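Local coordinates for protein tryptophan synthase alpha chain (Chlamydia trachomatis, PDB 6V82) that probably cleaves indoleglycerol phosphate to indole and glyceraldehyde 3-phosphate, as the alpha subunit of tryptophan synthase, at residues A[17-22]-A[229-234]; A[32-37]-A[242-247]; A[129-134]-A[157-162]; A[137-142]-A[165-170]. All coordinates share one frame; numbering follows the deposited sequence.

Overall arrangement
All four contacts belong to one TIM-barrel domain and fall into two pairs on opposite sides of its centre. Contacts 1 and 2, with centres about 11 Å apart, lie where the end of the chain meets its start, packing the last two helices on the first strand and the first long helix; they touch directly, the ring of F230 packing by CE1 on CD2 of L35 at 3.5 Å. Contacts 3 and 4, whose centres are about 13 Å apart, join the 129-142 region to helix 158-167 and the residues after it. Contact 1 lies nearest the predicted catalytic residues, the side chain of Y17 being about 4 Å from that of E44 and about 6 Å from that of D55. Contacts 3 and 4 are remote from both.

Contact 1: A[17-22]-A[229-234]; sequences YLTAGD and AFVHQT
Y17 and V231 make the closest apolar contact between the first barrel strand and helix 229-236: CG2 of V231 lies 3.6 Å from CD2 of Y17, at the edge of the ring and near its plane. CG2, anti to the carbonyl carbon and beside the backbone N, is the valine branch at this edge. F230 approaches from the same helix turn, its CB 3.8 Å from Y17 O and 4.3 Å from CD2 of L18. The polar link is a water: it donates to Y17 O at 3.0 Å and accepts from V231 N at 2.7 Å, joining a strand carbonyl to an amide in the first turn of the helix.

One shell out, Y17 OH and T19 OG1 share a hydrogen bond of 3.0 Å. H63 also bonds the phenol and S62 the threonine, while D22 forms a salt bridge with R65. T234 OG1 turns back on its own helix, donating to V231 O at 2.7 Å in the carbonyl plane, on a lone pair. The chemistry is thus mixed: an apolar edge contact and a water bridge seat the helix on the strand, while the bonds of T19 and H63 to the phenol OH would fix the ring beside the predicted catalytic E44.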
loop_
_atom_site.group_PDB
_atom_site.type_symbol
_atom_site.label_atom_id
_atom_site.label_comp_id
_atom_site.label_asym_id
_atom_site.label_seq_id
_atom_site.Cartn_x
_atom_site.Cartn_y
_atom_site.Cartn_z
ATOM N N TYR A 17 -21.685 -11.723 -44.155
ATOM C CA TYR A 17 -22.084 -11.484 -42.775
ATOM C C TYR A 17 -22.689 -10.097 -42.610
ATOM O O TYR A 17 -22.167 -9.114 -43.142
ATOM C CB TYR A 17 -20.896 -11.607 -41.820
ATOM C CG TYR A 17 -21.294 -11.268 -40.404
ATOM C CD1 TYR A 17 -21.910 -12.213 -39.596
ATOM C CD2 TYR A 17 -21.085 -9.993 -39.883
ATOM C CE1 TYR A 17 -22.292 -11.901 -38.307
ATOM C CE2 TYR A 17 -21.461 -9.676 -38.601
ATOM C CZ TYR A 17 -22.067 -10.627 -37.814
ATOM O OH TYR A 17 -22.457 -10.312 -36.526
ATOM N N LEU A 18 -23.772 -10.029 -41.839
ATOM C CA LEU A 18 -24.325 -8.776 -41.341
ATOM C C LEU A 18 -24.759 -8.957 -39.894
ATOM O O LEU A 18 -25.261 -10.018 -39.509
ATOM C CB LEU A 18 -25.544 -8.301 -42.137
ATOM C CG LEU A 18 -25.351 -7.757 -43.536
ATOM C CD1 LEU A 18 -26.723 -7.424 -44.127
ATOM C CD2 LEU A 18 -24.455 -6.539 -43.497
ATOM N N THR A 19 -24.607 -7.900 -39.101
ATOM C CA THR A 19 -25.125 -7.889 -37.737
ATOM C C THR A 19 -26.588 -7.456 -37.757
ATOM O O THR A 19 -26.899 -6.308 -38.092
ATOM C CB THR A 19 -24.314 -6.959 -36.848
ATOM O OG1 THR A 19 -22.945 -7.391 -36.811
ATOM C CG2 THR A 19 -24.899 -6.959 -35.444
ATOM N N ALA A 20 -27.485 -8.370 -37.389
ATOM C CA ALA A 20 -28.890 -8.020 -37.246
ATOM C C ALA A 20 -29.056 -6.835 -36.302
ATOM O O ALA A 20 -28.554 -6.850 -35.174
ATOM C CB ALA A 20 -29.683 -9.222 -36.724
ATOM N N GLY A 21 -29.761 -5.804 -36.764
ATOM C CA GLY A 21 -30.098 -4.678 -35.924
ATOM C C GLY A 21 -29.070 -3.566 -35.891
ATOM O O GLY A 21 -29.346 -2.507 -35.308
ATOM N N ASP A 22 -27.895 -3.768 -36.476
ATOM C CA ASP A 22 -26.925 -2.686 -36.604
ATOM C C ASP A 22 -27.495 -1.657 -37.573
ATOM O O ASP A 22 -27.718 -1.957 -38.749
ATOM C CB ASP A 22 -25.587 -3.246 -37.082
ATOM C CG ASP A 22 -24.491 -2.198 -37.126
ATOM O OD1 ASP A 22 -24.716 -1.088 -36.598
ATOM O OD2 ASP A 22 -23.413 -2.487 -37.700
ATOM N N ALA A 229 -15.879 -7.214 -44.182
ATOM C CA ALA A 229 -15.860 -6.116 -45.151
ATOM C C ALA A 229 -17.197 -5.382 -45.214
ATOM O O ALA A 229 -17.227 -4.146 -45.209
ATOM C CB ALA A 229 -15.460 -6.635 -46.535
ATOM N N PHE A 230 -18.311 -6.127 -45.257
ATOM C CA PHE A 230 -19.633 -5.512 -45.356
ATOM C C PHE A 230 -19.941 -4.663 -44.126
ATOM O O PHE A 230 -20.376 -3.511 -44.246
ATOM C CB PHE A 230 -20.702 -6.591 -45.546
ATOM C CG PHE A 230 -20.591 -7.335 -46.856
ATOM C CD1 PHE A 230 -20.348 -6.655 -48.039
ATOM C CD2 PHE A 230 -20.723 -8.717 -46.898
ATOM C CE1 PHE A 230 -20.244 -7.342 -49.245
ATOM C CE2 PHE A 230 -20.621 -9.407 -48.099
ATOM C CZ PHE A 230 -20.378 -8.718 -49.273
ATOM N N VAL A 231 -19.726 -5.222 -42.931
ATOM C CA VAL A 231 -19.955 -4.467 -41.699
ATOM C C VAL A 231 -19.109 -3.200 -41.694
ATOM O O VAL A 231 -19.598 -2.097 -41.415
ATOM C CB VAL A 231 -19.662 -5.347 -40.468
ATOM C CG1 VAL A 231 -19.550 -4.500 -39.200
ATOM C CG2 VAL A 231 -20.737 -6.407 -40.311
ATOM N N HIS A 232 -17.829 -3.341 -42.020
ATOM C CA HIS A 232 -16.941 -2.185 -42.029
ATOM C C HIS A 232 -17.425 -1.128 -43.014
ATOM O O HIS A 232 -17.339 0.074 -42.741
ATOM C CB HIS A 232 -15.523 -2.634 -42.362
ATOM C CG HIS A 232 -14.560 -1.508 -42.524
ATOM N ND1 HIS A 232 -13.855 -0.977 -41.466
ATOM C CD2 HIS A 232 -14.188 -0.805 -43.618
ATOM C CE1 HIS A 232 -13.085 0.003 -41.902
ATOM N NE2 HIS A 232 -13.268 0.129 -43.205
ATOM N N GLN A 233 -17.956 -1.560 -44.159
ATOM C CA GLN A 233 -18.438 -0.611 -45.153
ATOM C C GLN A 233 -19.632 0.191 -44.638
ATOM O O GLN A 233 -19.757 1.380 -44.957
ATOM C CB GLN A 233 -18.779 -1.347 -46.456
ATOM C CG GLN A 233 -19.395 -0.479 -47.547
ATOM C CD GLN A 233 -18.580 0.779 -47.851
ATOM O OE1 GLN A 233 -17.357 0.798 -47.705
ATOM N NE2 GLN A 233 -19.264 1.839 -48.273
ATOM N N THR A 234 -20.503 -0.416 -43.822
ATOM C CA THR A 234 -21.619 0.360 -43.296
ATOM C C THR A 234 -21.134 1.486 -42.393
ATOM O O THR A 234 -21.859 2.463 -42.194
ATOM C CB THR A 234 -22.630 -0.534 -42.550
ATOM O OG1 THR A 234 -22.079 -0.994 -41.311
ATOM C CG2 THR A 234 -23.050 -1.742 -43.402
HETATM O O HOH W 1 -19.408 -7.943 -42.992
#

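Contact 2: A[32-37]-A[242-247]; sequences AKALIQ and TLTALA
T244 and A34 join two helices of the TIM barrel's outer layer, 241-250 and 25-37, in a close packing; the segments 32-37 and 242-247 cross at -32°. The CA atoms of A34 and T244 lie only 4.9 Å apart, and the segment axes come within 7.5 Å, a separation that the small A34 permits at the point of nearest approach.

The T244 side chain carries the polar part of the contact. Its CB rests 3.5 Å from A34 O, and beyond it the two branches part. OG1, anti to the carbonyl carbon and beside the backbone N, donates to that same A34 O at 2.8 Å. The hydroxyl comes in from well to the side of the carbonyl, the C=O...donor angle being 108°, and is tilted 27° from the carbonyl plane. OG1 also lies against the methyl of A34. The other branch, CG2, passes the same carbonyl oxygen and reaches the backbone carbon of Q37, one turn further along helix 25-37. A hydroxyl of one helix thus supplements the backbone of its neighbour.

L243 supplies the apolar side. Its CB meets the methyl of A34. Although the CB bond of L35 points away from 242-247, L35 CD2 reaches L243 CB at 3.9 Å; L35 also packs on L43 of strand 42-46, joining this helix pair to the barrel wall. Beside the hydroxyl bond, CA of T244 makes a C-H...O contact with A34 O at 3.4 Å.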
loop_
_atom_site.group_PDB
_atom_site.type_symbol
_atom_site.label_atom_id
_atom_site.label_comp_id
_atom_site.label_asym_id
_atom_site.label_seq_id
_atom_site.Cartn_x
_atom_site.Cartn_y
_atom_site.Cartn_z
ATOM N N ALA A 32 -29.374 -6.347 -46.266
ATOM C CA ALA A 32 -29.510 -7.714 -46.756
ATOM C C ALA A 32 -29.967 -7.742 -48.212
ATOM O O ALA A 32 -29.414 -8.497 -49.023
ATOM C CB ALA A 32 -30.476 -8.490 -45.865
ATOM N N LYS A 33 -30.966 -6.923 -48.569
ATOM C CA LYS A 33 -31.352 -6.819 -49.974
ATOM C C LYS A 33 -30.160 -6.433 -50.838
ATOM O O LYS A 33 -29.950 -7.004 -51.914
ATOM C CB LYS A 33 -32.469 -5.791 -50.165
ATOM C CG LYS A 33 -33.846 -6.205 -49.687
ATOM C CD LYS A 33 -34.872 -5.132 -50.054
ATOM C CE LYS A 33 -36.014 -5.065 -49.031
ATOM N NZ LYS A 33 -37.071 -4.073 -49.418
ATOM N N ALA A 34 -29.367 -5.461 -50.376
ATOM C CA ALA A 34 -28.249 -4.962 -51.169
ATOM C C ALA A 34 -27.213 -6.053 -51.407
ATOM O O ALA A 34 -26.623 -6.132 -52.496
ATOM C CB ALA A 34 -27.621 -3.755 -50.471
ATOM N N LEU A 35 -26.986 -6.911 -50.407
ATOM C CA LEU A 35 -25.995 -7.974 -50.568
ATOM C C LEU A 35 -26.501 -9.047 -51.519
ATOM O O LEU A 35 -25.733 -9.595 -52.321
ATOM C CB LEU A 35 -25.640 -8.594 -49.209
ATOM C CG LEU A 35 -24.855 -7.719 -48.234
ATOM C CD1 LEU A 35 -24.378 -8.546 -47.080
ATOM C CD2 LEU A 35 -23.701 -7.058 -48.963
ATOM N N ILE A 36 -27.792 -9.363 -51.436
ATOM C CA ILE A 36 -28.378 -10.348 -52.333
ATOM C C ILE A 36 -28.295 -9.857 -53.771
ATOM O O ILE A 36 -27.845 -10.583 -54.664
ATOM C CB ILE A 36 -29.822 -10.658 -51.906
ATOM C CG1 ILE A 36 -29.806 -11.401 -50.571
ATOM C CG2 ILE A 36 -30.534 -11.459 -52.974
ATOM C CD1 ILE A 36 -31.168 -11.561 -49.969
ATOM N N GLN A 37 -28.681 -8.599 -54.010
ATOM C CA GLN A 37 -28.565 -8.042 -55.355
ATOM C C GLN A 37 -27.118 -7.976 -55.807
ATOM O O GLN A 37 -26.844 -8.002 -57.013
ATOM C CB GLN A 37 -29.180 -6.649 -55.411
ATOM C CG GLN A 37 -30.633 -6.629 -55.048
ATOM C CD GLN A 37 -31.171 -5.229 -54.954
ATOM O OE1 GLN A 37 -30.613 -4.384 -54.249
ATOM N NE2 GLN A 37 -32.259 -4.966 -55.675
ATOM N N THR A 242 -23.567 0.991 -51.871
ATOM C CA THR A 242 -22.149 0.663 -51.786
ATOM C C THR A 242 -21.914 -0.753 -51.279
ATOM O O THR A 242 -20.815 -1.285 -51.464
ATOM C CB THR A 242 -21.409 1.661 -50.885
ATOM O OG1 THR A 242 -21.833 1.491 -49.529
ATOM C CG2 THR A 242 -21.683 3.088 -51.311
ATOM N N LEU A 243 -22.915 -1.377 -50.646
ATOM C CA LEU A 243 -22.795 -2.784 -50.266
ATOM C C LEU A 243 -22.965 -3.699 -51.473
ATOM O O LEU A 243 -22.187 -4.644 -51.664
ATOM C CB LEU A 243 -23.818 -3.126 -49.191
ATOM C CG LEU A 243 -23.591 -2.458 -47.848
ATOM C CD1 LEU A 243 -24.705 -2.849 -46.879
ATOM C CD2 LEU A 243 -22.238 -2.876 -47.319
ATOM N N THR A 244 -23.988 -3.438 -52.290
ATOM C CA THR A 244 -24.110 -4.131 -53.564
ATOM C C THR A 244 -22.804 -4.042 -54.348
ATOM O O THR A 244 -22.246 -5.064 -54.767
ATOM C CB THR A 244 -25.269 -3.537 -54.366
ATOM O OG1 THR A 244 -26.465 -3.596 -53.582
ATOM C CG2 THR A 244 -25.466 -4.301 -55.668
ATOM N N ALA A 245 -22.283 -2.819 -54.510
ATOM C CA ALA A 245 -21.048 -2.606 -55.260
ATOM C C ALA A 245 -19.881 -3.372 -54.653
ATOM O O ALA A 245 -19.098 -3.998 -55.377
ATOM C CB ALA A 245 -20.730 -1.115 -55.321
ATOM N N LEU A 246 -19.747 -3.336 -53.326
ATOM C CA LEU A 246 -18.638 -4.028 -52.675
ATOM C C LEU A 246 -18.709 -5.533 -52.914
ATOM O O LEU A 246 -17.685 -6.172 -53.191
ATOM C CB LEU A 246 -18.636 -3.724 -51.176
ATOM C CG LEU A 246 -17.529 -4.401 -50.369
ATOM C CD1 LEU A 246 -16.171 -4.080 -50.981
ATOM C CD2 LEU A 246 -17.578 -3.977 -48.904
ATOM N N ALA A 247 -19.909 -6.114 -52.802
ATOM C CA ALA A 247 -20.095 -7.526 -53.112
ATOM C C ALA A 247 -19.615 -7.844 -54.521
ATOM O O ALA A 247 -18.910 -8.836 -54.746
ATOM C CB ALA A 247 -21.568 -7.901 -52.964
#

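Contact 3: A[129-134]-A[157-162]; sequences LSHGEK and TPERMS
T157, just before helix 158-167, starts the segment that lies against L129 and H131, two residues of the TIM-barrel loop between strand 119-122 and helix 136-144. T157 is the N-cap: its OG1 accepts from R160 N in a weak capping bond of 3.3 Å, while CD1 of L129 sits 4.0 Å from the same oxygen.

After P158, E159 makes a broad approach to the loop. Its CB lies 3.5 Å from L129 O, and CG, anti to the carbonyl carbon (chi1 -79°), comes to 3.2 Å from NE2 of H131. The imidazole therefore meets the aliphatic part of the glutamate as well as its carboxylate, and the two flat groups are turned 68° against each other.

R160 follows, and the bend of its chain at chi2 brings CD to 3.6 Å from CD1 of L129. NH2 also touches CD1 and CB of that leucine. R160 packs as well on P126 and A127, earlier in the loop. Another protein chain reaches L129, T157 and R160, placing this surface contact beside a subunit interface.

S162 closes the first full turn near CD2 of H131. Its OG donates to P158 O at 3.3 Å, and its backbone N bonds that oxygen too, the two donors arriving from opposite faces of the carbonyl plane.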
loop_
_atom_site.group_PDB
_atom_site.type_symbol
_atom_site.label_atom_id
_atom_site.label_comp_id
_atom_site.label_asym_id
_atom_site.label_seq_id
_atom_site.Cartn_x
_atom_site.Cartn_y
_atom_site.Cartn_z
ATOM N N LEU A 129 -18.275 -33.869 -26.242
ATOM C CA LEU A 129 -17.015 -34.588 -26.367
ATOM C C LEU A 129 -17.207 -36.099 -26.265
ATOM O O LEU A 129 -16.636 -36.847 -27.066
ATOM C CB LEU A 129 -16.025 -34.086 -25.317
ATOM C CG LEU A 129 -14.569 -34.508 -25.525
ATOM C CD1 LEU A 129 -14.217 -34.561 -27.009
ATOM C CD2 LEU A 129 -13.635 -33.554 -24.787
ATOM N N SER A 130 -18.001 -36.573 -25.306
ATOM C CA SER A 130 -18.218 -38.009 -25.177
ATOM C C SER A 130 -19.111 -38.520 -26.295
ATOM O O SER A 130 -20.080 -37.864 -26.685
ATOM C CB SER A 130 -18.851 -38.353 -23.828
ATOM O OG SER A 130 -19.169 -39.738 -23.761
ATOM N N HIS A 131 -18.792 -39.713 -26.801
ATOM C CA HIS A 131 -19.602 -40.295 -27.865
ATOM C C HIS A 131 -21.047 -40.490 -27.427
ATOM O O HIS A 131 -21.958 -40.465 -28.261
ATOM C CB HIS A 131 -19.011 -41.629 -28.317
ATOM C CG HIS A 131 -17.541 -41.582 -28.592
ATOM N ND1 HIS A 131 -16.608 -42.150 -27.751
ATOM C CD2 HIS A 131 -16.842 -41.041 -29.618
ATOM C CE1 HIS A 131 -15.398 -41.960 -28.246
ATOM N NE2 HIS A 131 -15.512 -41.291 -29.379
ATOM N N GLY A 132 -21.276 -40.682 -26.130
ATOM C CA GLY A 132 -22.619 -40.856 -25.621
ATOM C C GLY A 132 -23.343 -39.548 -25.384
ATOM O O GLY A 132 -24.454 -39.353 -25.887
ATOM N N GLU A 133 -22.711 -38.648 -24.631
ATOM C CA GLU A 133 -23.338 -37.396 -24.217
ATOM C C GLU A 133 -23.987 -36.672 -25.392
ATOM O O GLU A 133 -23.370 -36.488 -26.444
ATOM C CB GLU A 133 -22.291 -36.497 -23.557
ATOM C CG GLU A 133 -22.793 -35.109 -23.200
ATOM C CD GLU A 133 -21.662 -34.102 -23.093
ATOM O OE1 GLU A 133 -21.927 -32.879 -23.158
ATOM O OE2 GLU A 133 -20.498 -34.543 -22.958
ATOM N N LYS A 134 -25.243 -36.272 -25.209
ATOM C CA LYS A 134 -26.006 -35.573 -26.233
ATOM C C LYS A 134 -26.011 -34.070 -25.962
ATOM O O LYS A 134 -25.637 -33.599 -24.884
ATOM C CB LYS A 134 -27.439 -36.119 -26.305
ATOM C CG LYS A 134 -27.517 -37.604 -26.662
ATOM C CD LYS A 134 -28.956 -38.137 -26.629
ATOM C CE LYS A 134 -28.996 -39.660 -26.788
ATOM N NZ LYS A 134 -30.294 -40.284 -26.358
ATOM N N THR A 157 -10.478 -33.810 -32.503
ATOM C CA THR A 157 -10.291 -35.161 -32.004
ATOM C C THR A 157 -11.293 -36.097 -32.681
ATOM O O THR A 157 -12.416 -35.683 -33.001
ATOM C CB THR A 157 -10.445 -35.215 -30.472
ATOM O OG1 THR A 157 -11.806 -35.482 -30.115
ATOM C CG2 THR A 157 -10.021 -33.899 -29.831
ATOM N N PRO A 158 -10.905 -37.344 -32.953
ATOM C CA PRO A 158 -11.867 -38.302 -33.523
ATOM C C PRO A 158 -13.170 -38.395 -32.741
ATOM O O PRO A 158 -14.220 -38.656 -33.341
ATOM C CB PRO A 158 -11.090 -39.629 -33.501
ATOM C CG PRO A 158 -9.873 -39.377 -32.623
ATOM C CD PRO A 158 -9.569 -37.929 -32.771
ATOM N N GLU A 159 -13.128 -38.171 -31.420
ATOM C CA GLU A 159 -14.338 -38.158 -30.596
ATOM C C GLU A 159 -15.327 -37.095 -31.066
ATOM O O GLU A 159 -16.549 -37.306 -31.028
ATOM C CB GLU A 159 -13.973 -37.913 -29.128
ATOM C CG GLU A 159 -13.443 -39.116 -28.374
ATOM C CD GLU A 159 -12.102 -39.592 -28.886
ATOM O OE1 GLU A 159 -11.198 -38.748 -29.064
ATOM O OE2 GLU A 159 -11.954 -40.812 -29.114
ATOM N N ARG A 160 -14.819 -35.929 -31.469
ATOM C CA ARG A 160 -15.676 -34.917 -32.076
ATOM C C ARG A 160 -16.195 -35.402 -33.418
ATOM O O ARG A 160 -17.409 -35.447 -33.645
ATOM C CB ARG A 160 -14.909 -33.608 -32.260
ATOM C CG ARG A 160 -13.704 -33.432 -31.374
ATOM C CD ARG A 160 -14.125 -32.794 -30.102
ATOM N NE ARG A 160 -15.121 -31.776 -30.388
ATOM C CZ ARG A 160 -15.733 -31.073 -29.455
ATOM N NH1 ARG A 160 -16.626 -30.162 -29.806
ATOM N NH2 ARG A 160 -15.444 -31.281 -28.174
ATOM N N MET A 161 -15.267 -35.771 -34.316
ATOM C CA MET A 161 -15.579 -36.243 -35.663
ATOM C C MET A 161 -16.835 -37.095 -35.704
ATOM O O MET A 161 -17.701 -36.908 -36.565
ATOM C CB MET A 161 -14.392 -37.037 -36.207
ATOM C CG MET A 161 -13.185 -36.194 -36.528
ATOM S SD MET A 161 -13.617 -34.907 -37.713
ATOM C CE MET A 161 -12.274 -35.067 -38.896
ATOM N N SER A 162 -16.947 -38.037 -34.765
ATOM C CA SER A 162 -18.165 -38.823 -34.620
ATOM C C SER A 162 -19.347 -37.935 -34.267
ATOM O O SER A 162 -20.336 -37.873 -35.004
ATOM C CB SER A 162 -17.976 -39.892 -33.549
ATOM O OG SER A 162 -16.798 -40.629 -33.787
#

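Contact 4: A[137-142]-A[165-170]; sequences FFEDLL and QEYARG
Y167 OH takes part in two bonds: it donates to E139 OE1 at 2.9 Å and accepts from the backbone N of S135. The carboxylate oxygen is met nearly along its C-O axis, with the carboxylate and ring planes 65° apart. This bond gives the phenol a fixed end, and the bend of E139 at chi2 helps bring its carboxylate to the ring edge.

The ring itself lies between two side chains. CB of F138 sits over one face, 3.8 Å from the ring centroid, in a CH-pi contact offset toward the rim. CG of E166 lies over the centre of the opposite face, though E166 is poorly ordered. The F138 and Y167 rings meet obliquely, with centroids 5.5 Å apart. L142 reaches the edge of the tyrosine with CD1.

L142 also packs on R169, its CD2 lying over one face of the guanidinium and its CD1 3.7 Å from NH2. R169 NH1 donates to E166 O at 2.9 Å and to A168 O at 3.0 Å, and both bonds help to hold the guanidinium against the leucine.

Helices 136-144 and 158-167, with strand 147-153 between them in the chain, are successive elements of the beta/alpha (TIM) barrel, and the contact packs these neighbouring outer helices together. Both L142 and R169 pack on P148 of that strand, and F137 turns to Y98 and to helix 106-115.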
loop_
_atom_site.group_PDB
_atom_site.type_symbol
_atom_site.label_atom_id
_atom_site.label_comp_id
_atom_site.label_asym_id
_atom_site.label_seq_id
_atom_site.Cartn_x
_atom_site.Cartn_y
_atom_site.Cartn_z
ATOM N N PHE A 137 -29.347 -28.612 -27.187
ATOM C CA PHE A 137 -29.671 -27.578 -28.161
ATOM C C PHE A 137 -29.550 -28.089 -29.595
ATOM O O PHE A 137 -30.379 -27.745 -30.448
ATOM C CB PHE A 137 -28.798 -26.351 -27.951
ATOM C CG PHE A 137 -29.217 -25.184 -28.788
ATOM C CD1 PHE A 137 -30.334 -24.426 -28.431
ATOM C CD2 PHE A 137 -28.527 -24.864 -29.949
ATOM C CE1 PHE A 137 -30.739 -23.349 -29.211
ATOM C CE2 PHE A 137 -28.926 -23.797 -30.744
ATOM C CZ PHE A 137 -30.032 -23.034 -30.374
ATOM N N PHE A 138 -28.528 -28.895 -29.896
ATOM C CA PHE A 138 -28.421 -29.417 -31.258
ATOM C C PHE A 138 -29.572 -30.365 -31.556
ATOM O O PHE A 138 -30.088 -30.400 -32.679
ATOM C CB PHE A 138 -27.080 -30.123 -31.479
ATOM C CG PHE A 138 -25.903 -29.196 -31.527
ATOM C CD1 PHE A 138 -26.011 -27.946 -32.103
ATOM C CD2 PHE A 138 -24.686 -29.575 -30.975
ATOM C CE1 PHE A 138 -24.925 -27.095 -32.137
ATOM C CE2 PHE A 138 -23.602 -28.729 -31.009
ATOM C CZ PHE A 138 -23.723 -27.487 -31.591
ATOM N N GLU A 139 -29.984 -31.143 -30.556
ATOM C CA GLU A 139 -31.182 -31.956 -30.707
ATOM C C GLU A 139 -32.382 -31.071 -31.020
ATOM O O GLU A 139 -33.142 -31.343 -31.956
ATOM C CB GLU A 139 -31.411 -32.775 -29.438
ATOM C CG GLU A 139 -31.777 -34.221 -29.696
ATOM C CD GLU A 139 -30.636 -35.024 -30.297
ATOM O OE1 GLU A 139 -29.549 -35.079 -29.672
ATOM O OE2 GLU A 139 -30.831 -35.598 -31.394
ATOM N N ASP A 140 -32.530 -29.973 -30.272
ATOM C CA ASP A 140 -33.643 -29.050 -30.483
ATOM C C ASP A 140 -33.640 -28.478 -31.898
ATOM O O ASP A 140 -34.707 -28.314 -32.505
ATOM C CB ASP A 140 -33.594 -27.920 -29.449
ATOM C CG ASP A 140 -34.094 -28.350 -28.058
ATOM O OD1 ASP A 140 -34.338 -29.557 -27.833
ATOM O OD2 ASP A 140 -34.240 -27.466 -27.180
ATOM N N LEU A 141 -32.454 -28.162 -32.438
ATOM C CA LEU A 141 -32.359 -27.670 -33.813
ATOM C C LEU A 141 -32.862 -28.713 -34.798
ATOM O O LEU A 141 -33.672 -28.412 -35.686
ATOM C CB LEU A 141 -30.917 -27.299 -34.158
ATOM C CG LEU A 141 -30.315 -26.018 -33.588
ATOM C CD1 LEU A 141 -28.952 -25.771 -34.228
ATOM C CD2 LEU A 141 -31.228 -24.837 -33.819
ATOM N N LEU A 142 -32.380 -29.951 -34.656
ATOM C CA LEU A 142 -32.801 -31.019 -35.552
ATOM C C LEU A 142 -34.295 -31.255 -35.452
ATOM O O LEU A 142 -34.959 -31.504 -36.462
ATOM C CB LEU A 142 -32.042 -32.299 -35.231
ATOM C CG LEU A 142 -30.573 -32.274 -35.617
ATOM C CD1 LEU A 142 -29.963 -33.638 -35.379
ATOM C CD2 LEU A 142 -30.453 -31.874 -37.064
ATOM N N GLN A 165 -20.188 -35.226 -36.749
ATOM C CA GLN A 165 -20.946 -35.812 -37.851
ATOM C C GLN A 165 -22.388 -36.100 -37.455
ATOM O O GLN A 165 -23.292 -36.035 -38.298
ATOM C CB GLN A 165 -20.261 -37.091 -38.321
ATOM C CG GLN A 165 -20.902 -37.755 -39.504
ATOM C CD GLN A 165 -20.071 -38.903 -39.997
ATOM O OE1 GLN A 165 -18.899 -39.032 -39.636
ATOM N NE2 GLN A 165 -20.664 -39.755 -40.820
ATOM N N GLU A 166 -22.621 -36.418 -36.180
ATOM C CA GLU A 166 -23.974 -36.656 -35.692
ATOM C C GLU A 166 -24.880 -35.455 -35.949
ATOM O O GLU A 166 -25.976 -35.597 -36.504
ATOM C CB GLU A 166 -23.928 -36.986 -34.201
ATOM C CG GLU A 166 -25.277 -37.259 -33.569
ATOM C CD GLU A 166 -25.603 -38.736 -33.513
ATOM O OE1 GLU A 166 -25.242 -39.469 -34.465
ATOM O OE2 GLU A 166 -26.211 -39.164 -32.507
ATOM N N TYR A 167 -24.431 -34.257 -35.567
ATOM C CA TYR A 167 -25.293 -33.080 -35.574
ATOM C C TYR A 167 -25.112 -32.166 -36.783
ATOM O O TYR A 167 -25.994 -31.338 -37.042
ATOM C CB TYR A 167 -25.072 -32.266 -34.292
ATOM C CG TYR A 167 -25.477 -33.016 -33.042
ATOM C CD1 TYR A 167 -26.806 -33.366 -32.826
ATOM C CD2 TYR A 167 -24.538 -33.381 -32.081
ATOM C CE1 TYR A 167 -27.191 -34.053 -31.693
ATOM C CE2 TYR A 167 -24.914 -34.074 -30.939
ATOM C CZ TYR A 167 -26.243 -34.405 -30.753
ATOM O OH TYR A 167 -26.644 -35.081 -29.628
ATOM N N ALA A 168 -24.021 -32.287 -37.532
ATOM C CA ALA A 168 -23.777 -31.363 -38.633
ATOM C C ALA A 168 -24.772 -31.581 -39.765
ATOM O O ALA A 168 -25.063 -32.715 -40.149
ATOM C CB ALA A 168 -22.351 -31.515 -39.159
ATOM N N ARG A 169 -25.301 -30.477 -40.288
ATOM C CA ARG A 169 -26.172 -30.477 -41.457
ATOM C C ARG A 169 -25.826 -29.268 -42.314
ATOM O O ARG A 169 -25.217 -28.304 -41.844
ATOM C CB ARG A 169 -27.669 -30.418 -41.086
ATOM C CG ARG A 169 -28.175 -31.515 -40.159
ATOM C CD ARG A 169 -28.202 -32.864 -40.852
ATOM N NE ARG A 169 -28.909 -33.851 -40.049
ATOM C CZ ARG A 169 -28.326 -34.654 -39.164
ATOM N NH1 ARG A 169 -27.014 -34.593 -38.972
ATOM N NH2 ARG A 169 -29.062 -35.521 -38.474
ATOM N N GLY A 170 -26.237 -29.315 -43.576
ATOM C CA GLY A 170 -25.999 -28.201 -44.475
ATOM C C GLY A 170 -24.580 -28.115 -45.013
ATOM O O GLY A 170 -24.314 -28.527 -46.148
#